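Local coordinates for tyrosine specific protein phosphatase (Trypanosoma cruzi, PDB 4AZ1) that probably removes phosphate from phosphotyrosine residues of proteins, at residues 3-11 against 245-253; 101-109 against 145-153. All coordinates share one frame; numbering follows the deposited sequence.

Interaction 1: residues 3-11 against 245-253; sequences DSNCFPFTK and HLERGTLTD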
ATOM      1  N   ASP A   3     -39.749 -25.877  16.185  1.00 98.68           N
ATOM      2  CA  ASP A   3     -40.823 -24.899  16.275  1.00 99.09           C
ATOM      3  C   ASP A   3     -40.207 -23.519  16.415  1.00 91.33           C
ATOM      4  O   ASP A   3     -39.126 -23.264  15.868  1.00 98.52           O
ATOM      5  CB  ASP A   3     -41.721 -25.190  17.481  1.00115.26           C
ATOM      6  CG  ASP A   3     -41.844 -26.675  17.782  1.00121.79           C
ATOM      7  OD1 ASP A   3     -40.803 -27.366  17.818  1.00125.13           O
ATOM      8  OD2 ASP A   3     -42.983 -27.148  17.989  1.00122.71           O
ATOM      9  N   SER A   4     -40.902 -22.631  17.130  1.00 72.14           N
ATOM     10  CA  SER A   4     -40.384 -21.303  17.495  1.00 68.60           C
ATOM     11  C   SER A   4     -39.969 -20.423  16.304  1.00 61.14           C
ATOM     12  O   SER A   4     -40.219 -19.213  16.290  1.00 66.23           O
ATOM     13  CB  SER A   4     -39.224 -21.430  18.489  1.00 78.45           C
ATOM     14  OG  SER A   4     -38.774 -20.152  18.906  1.00 80.31           O
ATOM     15  N   ASN A   5     -39.325 -21.021  15.312  1.00 56.36           N
ATOM     16  CA  ASN A   5     -39.062 -20.302  14.080  1.00 58.45           C
ATOM     17  C   ASN A   5     -40.345 -20.186  13.269  1.00 68.37           C
ATOM     18  O   ASN A   5     -41.124 -21.142  13.178  1.00 67.50           O
ATOM     19  CB  ASN A   5     -37.961 -20.990  13.280  1.00 54.78           C
ATOM     20  CG  ASN A   5     -36.580 -20.738  13.863  1.00 57.86           C
ATOM     21  OD1 ASN A   5     -36.331 -19.689  14.459  1.00 54.74           O
ATOM     22  ND2 ASN A   5     -35.681 -21.704  13.702  1.00 53.11           N
ATOM     23  N   CYS A   6     -40.581 -19.000  12.720  1.00 67.18           N
ATOM     24  CA  CYS A   6     -41.695 -18.785  11.807  1.00 61.54           C
ATOM     25  C   CYS A   6     -41.100 -18.284  10.499  1.00 55.67           C
ATOM     26  O   CYS A   6     -40.529 -17.188  10.447  1.00 56.27           O
ATOM     27  CB  CYS A   6     -42.678 -17.760  12.385  1.00 69.61           C
ATOM     28  SG  CYS A   6     -44.149 -17.425  11.357  1.00 70.60           S
ATOM     29  N   PHE A   7     -41.196 -19.093   9.448  1.00 50.47           N
ATOM     30  CA  PHE A   7     -40.662 -18.692   8.154  1.00 45.17           C
ATOM     31  C   PHE A   7     -41.614 -19.022   7.004  1.00 43.54           C
ATOM     32  O   PHE A   7     -41.326 -19.897   6.182  1.00 43.30           O
ATOM     33  CB  PHE A   7     -39.306 -19.353   7.926  1.00 45.87           C
ATOM     34  CG  PHE A   7     -38.494 -18.699   6.857  1.00 37.64           C
ATOM     35  CD1 PHE A   7     -38.151 -17.356   6.957  1.00 47.40           C
ATOM     36  CD2 PHE A   7     -38.063 -19.422   5.756  1.00 39.48           C
ATOM     37  CE1 PHE A   7     -37.400 -16.736   5.962  1.00 47.30           C
ATOM     38  CE2 PHE A   7     -37.300 -18.817   4.763  1.00 45.10           C
ATOM     39  CZ  PHE A   7     -36.972 -17.470   4.867  1.00 43.99           C
ATOM     40  N   PRO A   8     -42.740 -18.295   6.921  1.00 46.94           N
ATOM     41  CA  PRO A   8     -43.780 -18.605   5.929  1.00 49.42           C
ATOM     42  C   PRO A   8     -43.371 -18.413   4.459  1.00 43.51           C
ATOM     43  O   PRO A   8     -44.145 -18.800   3.585  1.00 39.83           O
ATOM     44  CB  PRO A   8     -44.933 -17.662   6.310  1.00 56.79           C
ATOM     45  CG  PRO A   8     -44.315 -16.591   7.146  1.00 59.80           C
ATOM     46  CD  PRO A   8     -43.133 -17.199   7.827  1.00 53.39           C
ATOM     47  N   PHE A   9     -42.186 -17.858   4.200  1.00 38.60           N
ATOM     48  CA  PHE A   9     -41.664 -17.698   2.835  1.00 35.84           C
ATOM     49  C   PHE A   9     -41.676 -19.017   2.051  1.00 39.06           C
ATOM     50  O   PHE A   9     -41.845 -19.035   0.823  1.00 38.52           O
ATOM     51  CB  PHE A   9     -40.239 -17.145   2.913  1.00 34.88           C
ATOM     52  CG  PHE A   9     -39.625 -16.820   1.583  1.00 36.07           C
ATOM     53  CD1 PHE A   9     -39.853 -15.586   0.983  1.00 33.55           C
ATOM     54  CD2 PHE A   9     -38.789 -17.732   0.944  1.00 33.64           C
ATOM     55  CE1 PHE A   9     -39.274 -15.267  -0.243  1.00 37.64           C
ATOM     56  CE2 PHE A   9     -38.203 -17.418  -0.284  1.00 35.67           C
ATOM     57  CZ  PHE A   9     -38.454 -16.181  -0.878  1.00 35.06           C
ATOM     58  N   THR A  10     -41.493 -20.126   2.760  1.00 37.73           N
ATOM     59  CA  THR A  10     -41.442 -21.436   2.110  1.00 46.08           C
ATOM     60  C   THR A  10     -42.826 -21.944   1.738  1.00 46.99           C
ATOM     61  O   THR A  10     -42.954 -22.969   1.060  1.00 47.54           O
ATOM     62  CB  THR A  10     -40.753 -22.501   2.995  1.00 47.52           C
ATOM     63  OG1 THR A  10     -41.394 -22.546   4.275  1.00 45.59           O
ATOM     64  CG2 THR A  10     -39.271 -22.177   3.172  1.00 48.00           C
ATOM     65  N   LYS A  11     -43.862 -21.233   2.175  1.00 39.61           N
ATOM     66  CA  LYS A  11     -45.232 -21.625   1.840  1.00 40.06           C
ATOM     67  C   LYS A  11     -45.708 -21.010   0.522  1.00 41.85           C
ATOM     68  O   LYS A  11     -46.688 -21.470  -0.068  1.00 41.30           O
ATOM     69  CB  LYS A  11     -46.191 -21.242   2.969  1.00 39.06           C
ATOM     70  CG  LYS A  11     -46.067 -22.103   4.217  1.00 47.09           C
ATOM     71  CD  LYS A  11     -47.289 -21.936   5.107  1.00 63.41           C
ATOM     72  CE  LYS A  11     -47.090 -22.614   6.463  1.00 76.17           C
ATOM     73  NZ  LYS A  11     -46.554 -24.007   6.353  1.00 74.69           N
ATOM     74  N   HIS A 245     -30.305 -16.215  13.818  1.00 42.79           N
ATOM     75  CA  HIS A 245     -31.695 -16.166  14.290  1.00 48.00           C
ATOM     76  C   HIS A 245     -32.372 -17.528  14.178  1.00 47.53           C
ATOM     77  O   HIS A 245     -33.102 -17.948  15.083  1.00 51.40           O
ATOM     78  CB  HIS A 245     -32.489 -15.091  13.538  1.00 41.21           C
ATOM     79  CG  HIS A 245     -32.173 -13.704  13.994  1.00 53.70           C
ATOM     80  ND1 HIS A 245     -32.662 -13.182  15.174  1.00 57.44           N
ATOM     81  CD2 HIS A 245     -31.381 -12.746  13.457  1.00 48.40           C
ATOM     82  CE1 HIS A 245     -32.200 -11.956  15.331  1.00 64.41           C
ATOM     83  NE2 HIS A 245     -31.424 -11.665  14.300  1.00 56.71           N
ATOM     84  N   LEU A 246     -32.110 -18.217  13.070  1.00 48.64           N
ATOM     85  CA  LEU A 246     -32.666 -19.546  12.837  1.00 50.65           C
ATOM     86  C   LEU A 246     -32.206 -20.498  13.936  1.00 55.98           C
ATOM     87  O   LEU A 246     -33.008 -21.235  14.511  1.00 57.35           O
ATOM     88  CB  LEU A 246     -32.222 -20.052  11.454  1.00 41.05           C
ATOM     89  CG  LEU A 246     -32.751 -21.397  10.930  1.00 51.98           C
ATOM     90  CD1 LEU A 246     -32.773 -21.403   9.408  1.00 49.21           C
ATOM     91  CD2 LEU A 246     -31.921 -22.572  11.434  1.00 55.30           C
ATOM     92  N   GLU A 247     -30.907 -20.471  14.219  1.00 53.04           N
ATOM     93  CA  GLU A 247     -30.301 -21.359  15.212  1.00 60.93           C
ATOM     94  C   GLU A 247     -30.742 -21.100  16.659  1.00 54.13           C
ATOM     95  O   GLU A 247     -30.678 -22.004  17.496  1.00 54.43           O
ATOM     96  CB  GLU A 247     -28.770 -21.292  15.110  1.00 63.02           C
ATOM     97  CG  GLU A 247     -28.194 -22.074  13.938  1.00 72.05           C
ATOM     98  CD  GLU A 247     -26.697 -21.844  13.748  1.00 89.79           C
ATOM     99  OE1 GLU A 247     -26.173 -20.814  14.235  1.00 91.68           O
ATOM    100  OE2 GLU A 247     -26.041 -22.699  13.109  1.00 92.86           O
ATOM    101  N   ARG A 248     -31.163 -19.872  16.959  1.00 53.73           N
ATOM    102  CA  ARG A 248     -31.625 -19.549  18.307  1.00 57.57           C
ATOM    103  C   ARG A 248     -33.146 -19.337  18.357  1.00 72.34           C
ATOM    104  O   ARG A 248     -33.682 -18.763  19.315  1.00 71.60           O
ATOM    105  CB  ARG A 248     -30.833 -18.382  18.932  1.00 61.70           C
ATOM    106  CG  ARG A 248     -30.843 -17.091  18.150  1.00 62.57           C
ATOM    107  CD  ARG A 248     -30.064 -15.969  18.833  1.00 63.52           C
ATOM    108  NE  ARG A 248     -28.713 -16.338  19.264  1.00 69.09           N
ATOM    109  CZ  ARG A 248     -27.808 -15.464  19.705  1.00 67.74           C
ATOM    110  NH1 ARG A 248     -28.108 -14.173  19.752  1.00 68.48           N
ATOM    111  NH2 ARG A 248     -26.600 -15.868  20.092  1.00 69.94           N
ATOM    112  N   GLY A 249     -33.831 -19.818  17.319  1.00 62.81           N
ATOM    113  CA  GLY A 249     -35.279 -19.913  17.341  1.00 62.32           C
ATOM    114  C   GLY A 249     -35.996 -18.584  17.216  1.00 61.97           C
ATOM    115  O   GLY A 249     -37.168 -18.471  17.580  1.00 57.99           O
ATOM    116  N   THR A 250     -35.303 -17.579  16.685  1.00 49.73           N
ATOM    117  CA  THR A 250     -35.888 -16.246  16.574  1.00 53.11           C
ATOM    118  C   THR A 250     -36.091 -15.774  15.130  1.00 54.80           C
ATOM    119  O   THR A 250     -36.343 -14.588  14.892  1.00 58.55           O
ATOM    120  CB  THR A 250     -35.061 -15.214  17.343  1.00 53.23           C
ATOM    121  OG1 THR A 250     -33.671 -15.452  17.095  1.00 52.40           O
ATOM    122  CG2 THR A 250     -35.328 -15.329  18.841  1.00 53.96           C
ATOM    123  N   LEU A 251     -35.983 -16.695  14.175  1.00 50.01           N
ATOM    124  CA  LEU A 251     -36.354 -16.403  12.792  1.00 49.22           C
ATOM    125  C   LEU A 251     -37.824 -15.999  12.721  1.00 48.63           C
ATOM    126  O   LEU A 251     -38.692 -16.677  13.275  1.00 47.46           O
ATOM    127  CB  LEU A 251     -36.124 -17.629  11.914  1.00 52.65           C
ATOM    128  CG  LEU A 251     -36.212 -17.475  10.393  1.00 50.61           C
ATOM    129  CD1 LEU A 251     -35.213 -16.430   9.887  1.00 42.20           C
ATOM    130  CD2 LEU A 251     -35.955 -18.813   9.713  1.00 47.27           C
ATOM    131  N   THR A 252     -38.112 -14.882  12.061  1.00 39.92           N
ATOM    132  CA  THR A 252     -39.502 -14.488  11.841  1.00 45.41           C
ATOM    133  C   THR A 252     -39.703 -14.219  10.360  1.00 48.81           C
ATOM    134  O   THR A 252     -38.752 -14.267   9.582  1.00 41.24           O
ATOM    135  CB  THR A 252     -39.894 -13.221  12.622  1.00 58.50           C
ATOM    136  OG1 THR A 252     -39.236 -12.087  12.044  1.00 51.37           O
ATOM    137  CG2 THR A 252     -39.537 -13.349  14.127  1.00 46.72           C
ATOM    138  N   ASP A 253     -40.934 -13.904   9.981  1.00 41.37           N
ATOM    139  CA  ASP A 253     -41.262 -13.634   8.585  1.00 42.18           C
ATOM    140  C   ASP A 253     -40.545 -12.381   8.064  1.00 43.75           C
ATOM    141  O   ASP A 253     -40.415 -12.191   6.858  1.00 38.70           O
ATOM    142  CB  ASP A 253     -42.796 -13.520   8.440  1.00 43.14           C
ATOM    143  CG  ASP A 253     -43.247 -13.327   7.000  1.00 46.36           C
ATOM    144  OD1 ASP A 253     -42.644 -13.925   6.071  1.00 42.99           O
ATOM    145  OD2 ASP A 253     -44.215 -12.568   6.801  1.00 53.31           O
TER
HETATM  146  O   HOH W   1     -40.686 -15.892   5.860  1.00 42.72           O

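Interaction 2: residues 101-109 against 145-153; sequences IPDFLAMLY and VSGNCGLTI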
ATOM      1  N   ILE A 101      -3.458  -0.134   0.823  1.00 32.41           N
ATOM      2  CA  ILE A 101      -3.086  -1.420   1.411  1.00 38.79           C
ATOM      3  C   ILE A 101      -2.273  -1.303   2.715  1.00 43.44           C
ATOM      4  O   ILE A 101      -2.517  -2.074   3.645  1.00 42.44           O
ATOM      5  CB  ILE A 101      -2.410  -2.357   0.382  1.00 35.76           C
ATOM      6  CG1 ILE A 101      -3.457  -2.910  -0.584  1.00 35.15           C
ATOM      7  CG2 ILE A 101      -1.673  -3.529   1.063  1.00 29.92           C
ATOM      8  CD1 ILE A 101      -2.843  -3.654  -1.784  1.00 31.15           C
ATOM      9  N   PRO A 102      -1.325  -0.337   2.800  1.00 41.64           N
ATOM     10  CA  PRO A 102      -0.599  -0.267   4.074  1.00 39.54           C
ATOM     11  C   PRO A 102      -1.545   0.051   5.236  1.00 40.27           C
ATOM     12  O   PRO A 102      -1.375  -0.506   6.334  1.00 37.26           O
ATOM     13  CB  PRO A 102       0.386   0.890   3.858  1.00 38.10           C
ATOM     14  CG  PRO A 102       0.567   0.977   2.373  1.00 36.79           C
ATOM     15  CD  PRO A 102      -0.764   0.589   1.793  1.00 38.52           C
ATOM     16  N   ASP A 103      -2.512   0.938   4.999  1.00 31.07           N
ATOM     17  CA  ASP A 103      -3.548   1.235   5.992  1.00 36.14           C
ATOM     18  C   ASP A 103      -4.313  -0.024   6.380  1.00 36.07           C
ATOM     19  O   ASP A 103      -4.610  -0.262   7.558  1.00 35.80           O
ATOM     20  CB  ASP A 103      -4.542   2.243   5.423  1.00 46.52           C
ATOM     21  CG  ASP A 103      -3.874   3.527   4.970  1.00 61.98           C
ATOM     22  OD1 ASP A 103      -3.121   3.492   3.959  1.00 60.49           O
ATOM     23  OD2 ASP A 103      -4.116   4.567   5.624  1.00 60.76           O
ATOM     24  N   PHE A 104      -4.644  -0.826   5.381  1.00 34.56           N
ATOM     25  CA  PHE A 104      -5.468  -2.005   5.608  1.00 32.75           C
ATOM     26  C   PHE A 104      -4.694  -2.985   6.490  1.00 37.98           C
ATOM     27  O   PHE A 104      -5.214  -3.482   7.500  1.00 38.16           O
ATOM     28  CB  PHE A 104      -5.833  -2.629   4.263  1.00 27.94           C
ATOM     29  CG  PHE A 104      -6.700  -3.864   4.357  1.00 34.42           C
ATOM     30  CD1 PHE A 104      -8.028  -3.777   4.758  1.00 31.09           C
ATOM     31  CD2 PHE A 104      -6.192  -5.109   4.010  1.00 32.83           C
ATOM     32  CE1 PHE A 104      -8.829  -4.919   4.817  1.00 36.77           C
ATOM     33  CE2 PHE A 104      -6.986  -6.257   4.075  1.00 28.93           C
ATOM     34  CZ  PHE A 104      -8.300  -6.160   4.473  1.00 33.59           C
ATOM     35  N   LEU A 105      -3.443  -3.239   6.123  1.00 33.25           N
ATOM     36  CA  LEU A 105      -2.609  -4.186   6.866  1.00 35.27           C
ATOM     37  C   LEU A 105      -2.328  -3.681   8.276  1.00 38.35           C
ATOM     38  O   LEU A 105      -2.288  -4.465   9.241  1.00 37.34           O
ATOM     39  CB  LEU A 105      -1.294  -4.461   6.122  1.00 33.42           C
ATOM     40  CG  LEU A 105      -1.438  -5.110   4.737  1.00 32.08           C
ATOM     41  CD1 LEU A 105      -0.073  -5.454   4.107  1.00 32.37           C
ATOM     42  CD2 LEU A 105      -2.313  -6.339   4.784  1.00 30.05           C
ATOM     43  N   ALA A 106      -2.121  -2.371   8.395  1.00 36.77           N
ATOM     44  CA  ALA A 106      -1.861  -1.772   9.699  1.00 36.91           C
ATOM     45  C   ALA A 106      -3.068  -1.953  10.612  1.00 38.81           C
ATOM     46  O   ALA A 106      -2.923  -2.191  11.820  1.00 42.11           O
ATOM     47  CB  ALA A 106      -1.536  -0.295   9.556  1.00 43.90           C
ATOM     48  N   MET A 107      -4.256  -1.806  10.031  1.00 45.30           N
ATOM     49  CA  MET A 107      -5.500  -2.027  10.754  1.00 42.76           C
ATOM     50  C   MET A 107      -5.566  -3.461  11.247  1.00 38.20           C
ATOM     51  O   MET A 107      -5.831  -3.690  12.424  1.00 41.13           O
ATOM     52  CB  MET A 107      -6.711  -1.723   9.867  1.00 40.81           C
ATOM     53  CG  MET A 107      -8.058  -1.910  10.566  1.00 43.78           C
ATOM     54  SD  MET A 107      -8.709  -3.605  10.440  1.00 46.72           S
ATOM     55  CE  MET A 107      -8.644  -3.825   8.651  1.00 46.19           C
ATOM     56  N   LEU A 108      -5.318  -4.418  10.348  1.00 33.66           N
ATOM     57  CA  LEU A 108      -5.353  -5.830  10.715  1.00 37.83           C
ATOM     58  C   LEU A 108      -4.412  -6.072  11.876  1.00 43.86           C
ATOM     59  O   LEU A 108      -4.726  -6.822  12.810  1.00 42.69           O
ATOM     60  CB  LEU A 108      -4.912  -6.704   9.546  1.00 40.15           C
ATOM     61  CG  LEU A 108      -5.839  -6.754   8.345  1.00 40.94           C
ATOM     62  CD1 LEU A 108      -5.275  -7.720   7.311  1.00 30.35           C
ATOM     63  CD2 LEU A 108      -7.223  -7.191   8.832  1.00 37.14           C
ATOM     64  N   TYR A 109      -3.258  -5.415  11.814  1.00 46.95           N
ATOM     65  CA  TYR A 109      -2.210  -5.632  12.788  1.00 38.28           C
ATOM     66  C   TYR A 109      -2.531  -5.000  14.135  1.00 43.27           C
ATOM     67  O   TYR A 109      -2.428  -5.657  15.169  1.00 46.40           O
ATOM     68  CB  TYR A 109      -0.871  -5.098  12.269  1.00 39.03           C
ATOM     69  CG  TYR A 109       0.256  -5.385  13.223  1.00 46.09           C
ATOM     70  CD1 TYR A 109       0.863  -6.640  13.253  1.00 43.76           C
ATOM     71  CD2 TYR A 109       0.700  -4.417  14.117  1.00 54.06           C
ATOM     72  CE1 TYR A 109       1.888  -6.915  14.142  1.00 55.93           C
ATOM     73  CE2 TYR A 109       1.732  -4.687  15.011  1.00 61.09           C
ATOM     74  CZ  TYR A 109       2.319  -5.935  15.013  1.00 64.61           C
ATOM     75  OH  TYR A 109       3.338  -6.208  15.896  1.00 74.35           O
ATOM     76  N   VAL A 145       5.073  -3.670   2.869  1.00 37.17           N
ATOM     77  CA  VAL A 145       4.626  -2.332   2.504  1.00 36.74           C
ATOM     78  C   VAL A 145       5.577  -1.342   3.152  1.00 41.62           C
ATOM     79  O   VAL A 145       6.162  -1.614   4.211  1.00 35.84           O
ATOM     80  CB  VAL A 145       3.158  -2.041   2.894  1.00 37.20           C
ATOM     81  CG1 VAL A 145       2.192  -2.855   2.028  1.00 28.74           C
ATOM     82  CG2 VAL A 145       2.918  -2.301   4.393  1.00 34.61           C
ATOM     83  N   SER A 146       5.773  -0.208   2.499  1.00 34.97           N
ATOM     84  CA  SER A 146       6.687   0.784   3.025  1.00 43.91           C
ATOM     85  C   SER A 146       5.916   1.782   3.890  1.00 43.49           C
ATOM     86  O   SER A 146       6.459   2.343   4.849  1.00 45.74           O
ATOM     87  CB  SER A 146       7.395   1.492   1.879  1.00 38.64           C
ATOM     88  OG  SER A 146       8.196   2.551   2.367  1.00 42.96           O
ATOM     89  N   GLY A 147       4.644   1.987   3.544  1.00 37.13           N
ATOM     90  CA  GLY A 147       3.802   2.958   4.222  1.00 49.80           C
ATOM     91  C   GLY A 147       3.545   2.623   5.679  1.00 52.73           C
ATOM     92  O   GLY A 147       3.717   1.477   6.098  1.00 46.89           O
ATOM     93  N   ASN A 148       3.135   3.631   6.446  1.00 58.94           N
ATOM     94  CA  ASN A 148       2.799   3.453   7.855  1.00 54.29           C
ATOM     95  C   ASN A 148       3.945   2.850   8.664  1.00 54.81           C
ATOM     96  O   ASN A 148       3.726   1.968   9.495  1.00 56.19           O
ATOM     97  CB  ASN A 148       1.535   2.599   8.007  1.00 56.23           C
ATOM     98  CG  ASN A 148       0.300   3.265   7.416  1.00 58.50           C
ATOM     99  OD1 ASN A 148       0.152   4.484   7.471  1.00 65.71           O
ATOM    100  ND2 ASN A 148      -0.588   2.466   6.852  1.00 55.78           N
ATOM    101  N   CYS A 149       5.164   3.319   8.392  1.00 50.55           N
ATOM    102  CA  CYS A 149       6.377   2.850   9.067  1.00 61.63           C
ATOM    103  C   CYS A 149       6.735   1.379   8.827  1.00 57.30           C
ATOM    104  O   CYS A 149       7.615   0.825   9.504  1.00 59.02           O
ATOM    105  CB  CYS A 149       6.336   3.180  10.564  1.00 72.05           C
ATOM    106  SG  CYS A 149       6.399   4.960  10.863  1.00 77.99           S
ATOM    107  N   GLY A 150       6.054   0.761   7.864  1.00 54.15           N
ATOM    108  CA  GLY A 150       6.432  -0.548   7.368  1.00 49.77           C
ATOM    109  C   GLY A 150       5.813  -1.758   8.041  1.00 48.19           C
ATOM    110  O   GLY A 150       5.871  -1.914   9.262  1.00 47.22           O
ATOM    111  N   LEU A 151       5.224  -2.630   7.232  1.00 41.44           N
ATOM    112  CA  LEU A 151       4.775  -3.934   7.712  1.00 43.29           C
ATOM    113  C   LEU A 151       5.257  -4.994   6.740  1.00 44.34           C
ATOM    114  O   LEU A 151       5.427  -4.735   5.540  1.00 42.78           O
ATOM    115  CB  LEU A 151       3.250  -4.006   7.825  1.00 44.30           C
ATOM    116  CG  LEU A 151       2.522  -3.143   8.863  1.00 57.44           C
ATOM    117  CD1 LEU A 151       1.739  -2.010   8.203  1.00 66.79           C
ATOM    118  CD2 LEU A 151       1.591  -3.999   9.708  1.00 51.66           C
ATOM    119  N   THR A 152       5.492  -6.189   7.260  1.00 39.05           N
ATOM    120  CA  THR A 152       5.802  -7.323   6.414  1.00 36.88           C
ATOM    121  C   THR A 152       4.676  -8.321   6.616  1.00 43.12           C
ATOM    122  O   THR A 152       4.189  -8.496   7.738  1.00 48.12           O
ATOM    123  CB  THR A 152       7.155  -7.934   6.793  1.00 40.45           C
ATOM    124  OG1 THR A 152       8.195  -6.980   6.531  1.00 52.17           O
ATOM    125  CG2 THR A 152       7.429  -9.220   6.006  1.00 39.31           C
ATOM    126  N   ILE A 153       4.227  -8.946   5.536  1.00 41.03           N
ATOM    127  CA  ILE A 153       3.244 -10.021   5.647  1.00 32.24           C
ATOM    128  C   ILE A 153       3.815 -11.291   4.990  1.00 42.16           C
ATOM    129  O   ILE A 153       4.400 -11.236   3.895  1.00 36.18           O
ATOM    130  CB  ILE A 153       1.856  -9.578   5.098  1.00 37.36           C
ATOM    131  CG1 ILE A 153       0.831 -10.716   5.172  1.00 30.10           C
ATOM    132  CG2 ILE A 153       1.971  -9.045   3.703  1.00 40.36           C
ATOM    133  CD1 ILE A 153      -0.596 -10.259   4.749  1.00 35.07           C
TER

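Interaction 1: residues 3-11 against 245-253
Asn5 reaches from the N-terminal chain into the turn that follows helix 232-247, its CB 4.1 Å from Leu251 CB, and its side chain can be followed atom by atom. CG stands beside the backbone N (chi1 -76°), which carries the amide to the helix end, and there its two tips work in opposite senses. ND2 donates a nearly straight bond (171°) to Leu246 O, 2.8 Å away, in the plane of both the amide and the carbonyl. OD1 accepts from Leu251 N at 3.0 Å, a more bent bond whose donor is tilted from the carbonyl plane. The helix stops here in a Schellman motif with Gly249, at positive phi, as its C-prime residue, with Thr250 N bonded to His245 O and Gly249 N to Leu246 O; Asn5 ND2 is a second donor to Leu246 O. Ser4 OG donates to Gly249 O (2.7 Å), and one backbone bond follows, Cys6 N to Leu251 O. Past it, Leu251 CD2 packs obliquely on Phe7 CD1 at 3.8 Å, the phenylalanine also leaning on Tyr281, Leu284 and Leu288 of helix 274-288. Pro8 CG lies 3.3 Å from Asp253 OD1, an oxygen salt-bridged to Arg20 and linked through a water to Phe9 N.

Interaction 2: residues 101-109 against 145-153
Leu151 of strand 151-164 lies against Ala106 and Tyr109 of helix 101-110, and most of the contact is apolar. The two methyls of Leu151 divide the work: CD1 lies 3.9 Å from Ala106 CB, while CD2 reaches further along the helix to Tyr109 CB at 3.7 Å. Val145, on the neighbouring antiparallel strand, sits nearer the helix start. Its CG1, anti to the carbonyl carbon (chi1 -70°), touches both Ile101 CG2 and Leu105 CD1, each at 4.0 Å, and its CB faces the ring carbon CG of Pro102. Leu105 CD1 also meets Ile153 CG2 at 4.2 Å, the two side chains crossing at about a right angle. The helix axis runs at 80° to strand 151-153, almost square across it.

Polar groups meet where the turn reaches the helix start. A type I' turn from Gly147 to Gly150 joins the strands and presents Asn148 to the first turn of the helix, where ND2 lies 3.1 Å from Pro102 C, over the backbone between Pro102 and Asp103. The carboxylate of Asp103 stands with its plane 80° from the Asn148 amide, and it is bound by Lys48 and the backbone N of Tyr76. At the other end of the helix segment, Tyr109 sends its hydroxyl to Pro182 O. Asp53 of the second subunit accepts from the backbone N atoms of Ser146 and Gly147, so the hairpin also takes part in the dimer interface.

The contact is mostly apolar, so the helix is held against the large mixed sheet, near its end at strand 142-145, chiefly by apolar burial, while Asp103 and Tyr109 bond to other parts of the protein.

Overall arrangement
Starting at the N terminus, residues 3-11 run ahead of helix 14-30 and meet residues 245-253 only after most of the chain has passed; interaction 1 thus closes a loop with 233 residues between its segments. Interaction 2 is nested inside it, closing a much shorter loop, with 35 residues between 101-109 and 145-153. The two do not touch: their centres lie 43 Å apart, on opposite sides of the chain's centre. Interaction 1 ties the N-terminal segment to the end of helix 232-247 at the surface, whereas interaction 2 seats helix 101-110 against the outermost strand 142-145 and its neighbour 151-164 in the large mixed sheet.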